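Local coordinates for protein acetyltransferase (Elizabethkingia anophelis, PDB 6AO7) that probably transfers the acetyl group of bound acetyl-coenzyme A to an acceptor substrate that is not known, as a GNAT-family enzyme that forms a dimer, at residues 13-18 with 89-94; 120-125 with 156-161. All blocks are in the same frame, centred on the assembly; numbering follows the deposited sequence.

Interaction 1 of 2, residues 13-18 with 89-94; sequences ITIHPH and GQLLKD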
# COMPACT_ATOMS: atom_id res chain seq x y z
N ILE A 13 18.54 10.21 20.91
CA ILE A 13 17.47 9.40 21.49
C ILE A 13 18.08 8.12 22.03
O ILE A 13 19.03 7.59 21.43
CB ILE A 13 16.37 9.11 20.44
CG1 ILE A 13 15.42 10.31 20.29
CG2 ILE A 13 15.58 7.84 20.76
CD1 ILE A 13 16.01 11.49 19.53
N THR A 14 17.58 7.63 23.17
CA THR A 14 18.05 6.38 23.75
C THR A 14 16.89 5.39 23.83
O THR A 14 15.75 5.77 24.07
CB THR A 14 18.65 6.60 25.15
OG1 THR A 14 17.65 7.13 26.03
CG2 THR A 14 19.82 7.56 25.08
N ILE A 15 17.20 4.10 23.63
CA ILE A 15 16.20 3.04 23.62
C ILE A 15 16.62 1.97 24.62
O ILE A 15 17.75 1.48 24.57
CB ILE A 15 16.03 2.42 22.22
CG1 ILE A 15 15.61 3.50 21.21
CG2 ILE A 15 14.99 1.30 22.26
CD1 ILE A 15 15.56 3.01 19.77
N HIS A 16 15.69 1.59 25.50
CA HIS A 16 15.94 0.59 26.52
C HIS A 16 14.69 -0.26 26.70
O HIS A 16 13.57 0.21 26.44
CB HIS A 16 16.31 1.22 27.87
CG HIS A 16 17.77 1.51 28.02
ND1 HIS A 16 18.38 2.60 27.45
CD2 HIS A 16 18.74 0.84 28.69
CE1 HIS A 16 19.67 2.60 27.75
NE2 HIS A 16 19.91 1.54 28.50
N PRO A 17 14.84 -1.51 27.14
CA PRO A 17 13.66 -2.31 27.46
C PRO A 17 12.93 -1.72 28.65
O PRO A 17 13.53 -1.11 29.54
CB PRO A 17 14.24 -3.70 27.78
CG PRO A 17 15.67 -3.45 28.11
CD PRO A 17 16.09 -2.27 27.28
N HIS A 18 11.61 -1.90 28.66
CA HIS A 18 10.80 -1.49 29.80
C HIS A 18 11.12 -2.32 31.05
O HIS A 18 11.19 -3.55 30.98
CB HIS A 18 9.32 -1.62 29.45
CG HIS A 18 8.41 -1.41 30.62
ND1 HIS A 18 7.98 -2.46 31.41
CD2 HIS A 18 7.90 -0.29 31.17
CE1 HIS A 18 7.22 -1.98 32.38
NE2 HIS A 18 7.15 -0.67 32.25
N GLY A 89 11.99 5.96 12.08
CA GLY A 89 13.05 5.25 11.37
C GLY A 89 14.15 4.78 12.30
O GLY A 89 14.67 3.67 12.14
N GLN A 90 14.53 5.61 13.27
CA GLN A 90 15.51 5.18 14.26
C GLN A 90 14.99 3.99 15.04
O GLN A 90 15.74 3.04 15.31
CB GLN A 90 15.85 6.34 15.20
CG GLN A 90 16.68 7.43 14.54
CD GLN A 90 17.92 6.88 13.85
OE1 GLN A 90 18.07 7.01 12.63
NE2 GLN A 90 18.80 6.25 14.63
N LEU A 91 13.70 4.01 15.41
CA LEU A 91 13.12 2.86 16.10
C LEU A 91 13.19 1.61 15.24
O LEU A 91 13.57 0.53 15.72
CB LEU A 91 11.67 3.17 16.51
CG LEU A 91 11.42 4.21 17.61
CD1 LEU A 91 9.96 4.24 17.99
CD2 LEU A 91 12.26 3.90 18.82
N LEU A 92 12.82 1.71 13.95
CA LEU A 92 12.81 0.53 13.10
C LEU A 92 14.21 -0.08 12.97
O LEU A 92 14.35 -1.31 13.00
CB LEU A 92 12.24 0.88 11.72
CG LEU A 92 10.73 1.15 11.69
CD1 LEU A 92 10.33 1.75 10.36
CD2 LEU A 92 9.98 -0.16 11.93
N LYS A 93 15.24 0.75 12.82
CA LYS A 93 16.62 0.27 12.81
C LYS A 93 16.95 -0.48 14.09
O LYS A 93 17.67 -1.49 14.07
CB LYS A 93 17.58 1.45 12.63
N ASP A 94 16.48 0.03 15.24
CA ASP A 94 16.77 -0.62 16.50
C ASP A 94 16.05 -1.96 16.61
O ASP A 94 16.61 -2.93 17.11
CB ASP A 94 16.40 0.30 17.67
CG ASP A 94 16.98 -0.17 18.98
OD1 ASP A 94 18.18 0.07 19.20
OD2 ASP A 94 16.24 -0.79 19.78

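Interaction 2 of 2, residues 120-125 with 156-161; sequences YLYQKY and ILLTME. With ACO (acetyl coenzyme *a), chain B.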
# COMPACT_ATOMS: atom_id res chain seq x y z
N TYR A 120 4.83 3.20 2.77
CA TYR A 120 6.11 3.75 2.31
C TYR A 120 7.21 3.52 3.34
O TYR A 120 8.27 2.97 3.01
CB TYR A 120 5.99 5.24 2.02
CG TYR A 120 7.36 5.91 2.02
CD1 TYR A 120 8.18 5.87 0.89
CD2 TYR A 120 7.83 6.57 3.15
CE1 TYR A 120 9.44 6.47 0.90
CE2 TYR A 120 9.09 7.16 3.17
CZ TYR A 120 9.89 7.10 2.05
OH TYR A 120 11.13 7.70 2.10
N LEU A 121 6.98 3.95 4.58
CA LEU A 121 8.05 3.99 5.58
C LEU A 121 8.64 2.61 5.82
O LEU A 121 9.86 2.44 5.87
CB LEU A 121 7.53 4.58 6.89
CG LEU A 121 8.52 4.61 8.07
CD1 LEU A 121 9.71 5.49 7.74
CD2 LEU A 121 7.84 5.14 9.33
N TYR A 122 7.78 1.59 6.01
CA TYR A 122 8.31 0.26 6.30
C TYR A 122 9.10 -0.28 5.10
O TYR A 122 10.16 -0.90 5.27
CB TYR A 122 7.17 -0.69 6.71
CG TYR A 122 6.33 -0.16 7.88
CD1 TYR A 122 4.95 -0.35 7.91
CD2 TYR A 122 6.91 0.54 8.92
CE1 TYR A 122 4.17 0.15 8.94
CE2 TYR A 122 6.13 1.03 9.97
CZ TYR A 122 4.76 0.83 9.97
OH TYR A 122 3.98 1.35 11.00
N GLN A 123 8.63 -0.03 3.88
CA GLN A 123 9.38 -0.48 2.72
C GLN A 123 10.72 0.23 2.59
O GLN A 123 11.72 -0.38 2.19
CB GLN A 123 8.56 -0.29 1.44
CG GLN A 123 7.35 -1.18 1.42
CD GLN A 123 6.67 -1.08 0.09
OE1 GLN A 123 7.13 -1.66 -0.89
NE2 GLN A 123 5.58 -0.33 0.03
N LYS A 124 10.75 1.53 2.92
CA LYS A 124 12.02 2.27 2.94
C LYS A 124 13.06 1.56 3.81
O LYS A 124 14.26 1.59 3.49
CB LYS A 124 11.78 3.69 3.45
CG LYS A 124 13.04 4.53 3.57
CD LYS A 124 12.83 5.75 4.47
CE LYS A 124 14.13 6.51 4.72
NZ LYS A 124 13.90 7.74 5.53
N TYR A 125 12.63 0.94 4.90
CA TYR A 125 13.57 0.28 5.81
C TYR A 125 13.70 -1.22 5.56
O TYR A 125 14.30 -1.93 6.37
CB TYR A 125 13.19 0.57 7.25
CG TYR A 125 13.61 1.98 7.66
CD1 TYR A 125 14.90 2.23 8.11
CD2 TYR A 125 12.74 3.05 7.54
CE1 TYR A 125 15.30 3.51 8.46
CE2 TYR A 125 13.13 4.34 7.90
CZ TYR A 125 14.42 4.56 8.35
OH TYR A 125 14.82 5.84 8.71
N ILE A 156 -2.40 -5.29 5.98
CA ILE A 156 -1.31 -5.55 5.04
C ILE A 156 -0.10 -5.98 5.84
O ILE A 156 0.38 -5.24 6.71
CB ILE A 156 -0.99 -4.30 4.21
CG1 ILE A 156 -2.25 -3.80 3.52
CG2 ILE A 156 0.13 -4.62 3.22
CD1 ILE A 156 -2.04 -2.47 2.86
N LEU A 157 0.39 -7.19 5.57
CA LEU A 157 1.52 -7.74 6.30
C LEU A 157 2.79 -7.57 5.47
O LEU A 157 2.80 -7.93 4.29
CB LEU A 157 1.28 -9.21 6.62
CG LEU A 157 1.83 -9.83 7.91
CD1 LEU A 157 1.14 -9.24 9.13
CD2 LEU A 157 1.69 -11.34 7.90
N LEU A 158 3.83 -7.02 6.08
CA LEU A 158 5.12 -6.86 5.42
C LEU A 158 6.18 -7.64 6.18
O LEU A 158 6.11 -7.78 7.40
CB LEU A 158 5.55 -5.38 5.34
CG LEU A 158 4.58 -4.38 4.72
CD1 LEU A 158 3.64 -3.78 5.78
CD2 LEU A 158 5.36 -3.24 4.00
N THR A 159 7.19 -8.12 5.45
CA THR A 159 8.16 -9.06 5.99
C THR A 159 9.54 -8.64 5.55
O THR A 159 9.76 -8.30 4.39
CB THR A 159 7.92 -10.49 5.50
OG1 THR A 159 6.59 -10.89 5.82
CG2 THR A 159 8.90 -11.43 6.16
N MET A 160 10.48 -8.71 6.48
CA MET A 160 11.88 -8.43 6.19
C MET A 160 12.70 -9.66 6.53
O MET A 160 12.59 -10.18 7.64
CB MET A 160 12.38 -7.24 7.00
CG MET A 160 13.85 -6.99 6.83
SD MET A 160 14.42 -5.77 8.01
CE MET A 160 16.19 -5.94 7.84
N GLU A 161 13.50 -10.13 5.57
CA GLU A 161 14.42 -11.22 5.85
C GLU A 161 15.64 -10.65 6.56
O GLU A 161 16.28 -9.72 6.06
CB GLU A 161 14.82 -11.94 4.55
N1A ACO B . 3.05 9.23 2.02
C2A ACO B . 4.05 8.45 2.44
N3A ACO B . 5.07 8.76 3.25
C4A ACO B . 5.02 10.04 3.62
C5A ACO B . 4.07 10.98 3.24
C6A ACO B . 3.03 10.53 2.41
N6A ACO B . 2.04 11.30 1.96
N7A ACO B . 4.38 12.22 3.77
C8A ACO B . 5.49 12.01 4.44
N9A ACO B . 5.93 10.72 4.39
C1B ACO B . 7.15 10.16 4.98
C2B ACO B . 8.13 11.15 5.57
O2B ACO B . 8.87 11.84 4.58
C3B ACO B . 9.03 10.17 6.33
O3B ACO B . 9.92 9.47 5.44
P3B ACO B . 11.42 9.89 5.06
O7A ACO B . 11.30 11.19 4.24
O8A ACO B . 12.18 10.02 6.41
O9A ACO B . 12.01 8.77 4.24
C4B ACO B . 8.06 9.07 6.79
O4B ACO B . 6.83 9.31 6.06
C5B ACO B . 7.85 9.03 8.28
O5B ACO B . 9.18 8.88 8.82
P1A ACO B . 9.52 9.16 10.43
O1A ACO B . 9.64 10.59 10.79
O2A ACO B . 10.81 8.39 10.69
O3A ACO B . 8.25 8.49 11.12
P2A ACO B . 7.58 8.72 12.55
O4A ACO B . 8.64 9.30 13.40
O5A ACO B . 6.40 9.66 12.37
O6A ACO B . 7.02 7.31 13.03
CBP ACO B . 4.90 6.15 13.09
CCP ACO B . 6.07 6.59 12.24
CDP ACO B . 5.42 5.18 14.17
CEP ACO B . 3.88 5.42 12.20
CAP ACO B . 4.26 7.38 13.80
OAP ACO B . 3.87 8.35 12.84
C9P ACO B . 3.13 7.07 14.76
O9P ACO B . 3.37 6.73 15.91
N8P ACO B . 1.89 7.12 14.27
C7P ACO B . 0.73 6.75 15.06
C6P ACO B . 0.79 5.30 15.53
C5P ACO B . 0.87 4.32 14.38
O5P ACO B . 0.19 4.47 13.37
N4P ACO B . 1.71 3.30 14.53
C3P ACO B . 1.87 2.24 13.55
C2P ACO B . 0.66 1.33 13.48
S1P ACO B . 0.94 -0.35 12.81
C ACO B . 1.66 -1.13 14.24
O ACO B . 1.88 -0.53 15.26
CH3 ACO B . 1.99 -2.57 14.02

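Interaction 1 of 2, residues 13-18 with 89-94
Ile15, on strand 14-17 at one edge of the GNAT sheet within the chain, reaches onto Leu91 and Asp94 of helix 87-101, the helix whose first turn receives the acetyl-CoA pyrophosphate. The strand and helix segments run at 46° to one another, and their axes stay 10.3 Å apart at the closest, so a long side chain has to span the gap. Ile15 does so through its ethyl branch: chi2 of 174° keeps that branch extended, and CD1 becomes the leading atom. It meets CD2 of Leu91 at 3.5 Å, the two side chains slanting across each other, and lies just as near to CB of Asp94, also at 3.5 Å. The remaining methyl, CG2 of Ile15, sits 3.5 Å from OD2 of Asp94, a van der Waals contact with the carboxylate. Asp94 comes from the opposite direction; its carboxylate is swung out anti to its own backbone N (chi1 -166°), which carries CG to within 3.6 Å of CD1 of Ile15. No hydrogen bond crosses between 13-18 and 89-94. The carboxylate is satisfied by other residues: OD2 is hydrogen-bonded to the hydroxyl of Tyr61 and forms a salt bridge with Lys98, one helical turn further on. Leu91 continues inward to Ala51, Ile76 and Val78 of the sheet, while the backbone N of Gly89 hydrogen-bonds a phosphate oxygen of acetyl-CoA. The contact illustrates how a single isoleucine can join an edge strand to a cofactor-binding helix: its CD1 wedges against both the leucine and the aspartate, its CG2 rests by OD2, and the lysine and tyrosine that hold this carboxylate would be expected to favour its ionised form beside so apolar a neighbour.

Interaction 2 of 2, residues 120-125 with 156-161
Helix 116-124 ends beside strand 155-161, with CA of Tyr122 7.9 Å from CA of Leu158, and the chain leaves helical geometry at Tyr125, whose CA is nearest to that of Met160. The centre of the contact is Leu158: its CD2 fits against the aliphatic parts of two helix residues, 3.9 Å from CG of Gln123, whose side chain it crosses at about a right angle, and 4.1 Å from CB of Tyr122. Further along, SD of Met160 approaches the carbonyl O of Tyr125 at 4.2 Å, a loose contact.

Beyond these apolar stems the polar ends serve other partners. The amide of Gln123 is gripped twice, OE1 by Asn113 of the second subunit and NE2 by the carbonyl of Leu119. Tyr122 OH bonds to Gln118 and lies 3.9 Å from S1P of acetyl-CoA. On another side of the helix, the fully extended Lys124 hydrogen-bonds through NZ to phosphate oxygen O9A of acetyl-CoA, with a weak second bond to O8A. Tyr120 OH donates to O9A as well, over 2.5 Å, and the oxygen lies in the plane of its ring. The short helix thus rests on strand 155-161 mainly through hydrocarbon, while Lys124 and Tyr120 hold the 3'-phosphate, the lysine probably offsetting part of its charge, Tyr122 approaches the thioester and Gln123 joins the dimer.

In the fold
From the N terminus, interaction 1 closes the first long loop, bringing the opening edge strand to helix 87-101 after three further strands of the sheet and two helices have been laid down. Only then does the chain pass through strand 106-112 into helix 116-124, where interaction 2 begins; it closes at the last strand, 155-161. The two loops therefore follow in series, neither nesting nor crossing. Their centres are about 17 Å apart, yet they meet where the helices lie together: Leu92 packs on Leu121, Tyr122 and Tyr125, and CA of Gly89 is 3.3 Å from OH of Tyr125. Both contacts reach the same mixed sheet, and their two helices each bind phosphate oxygens of acetyl-CoA.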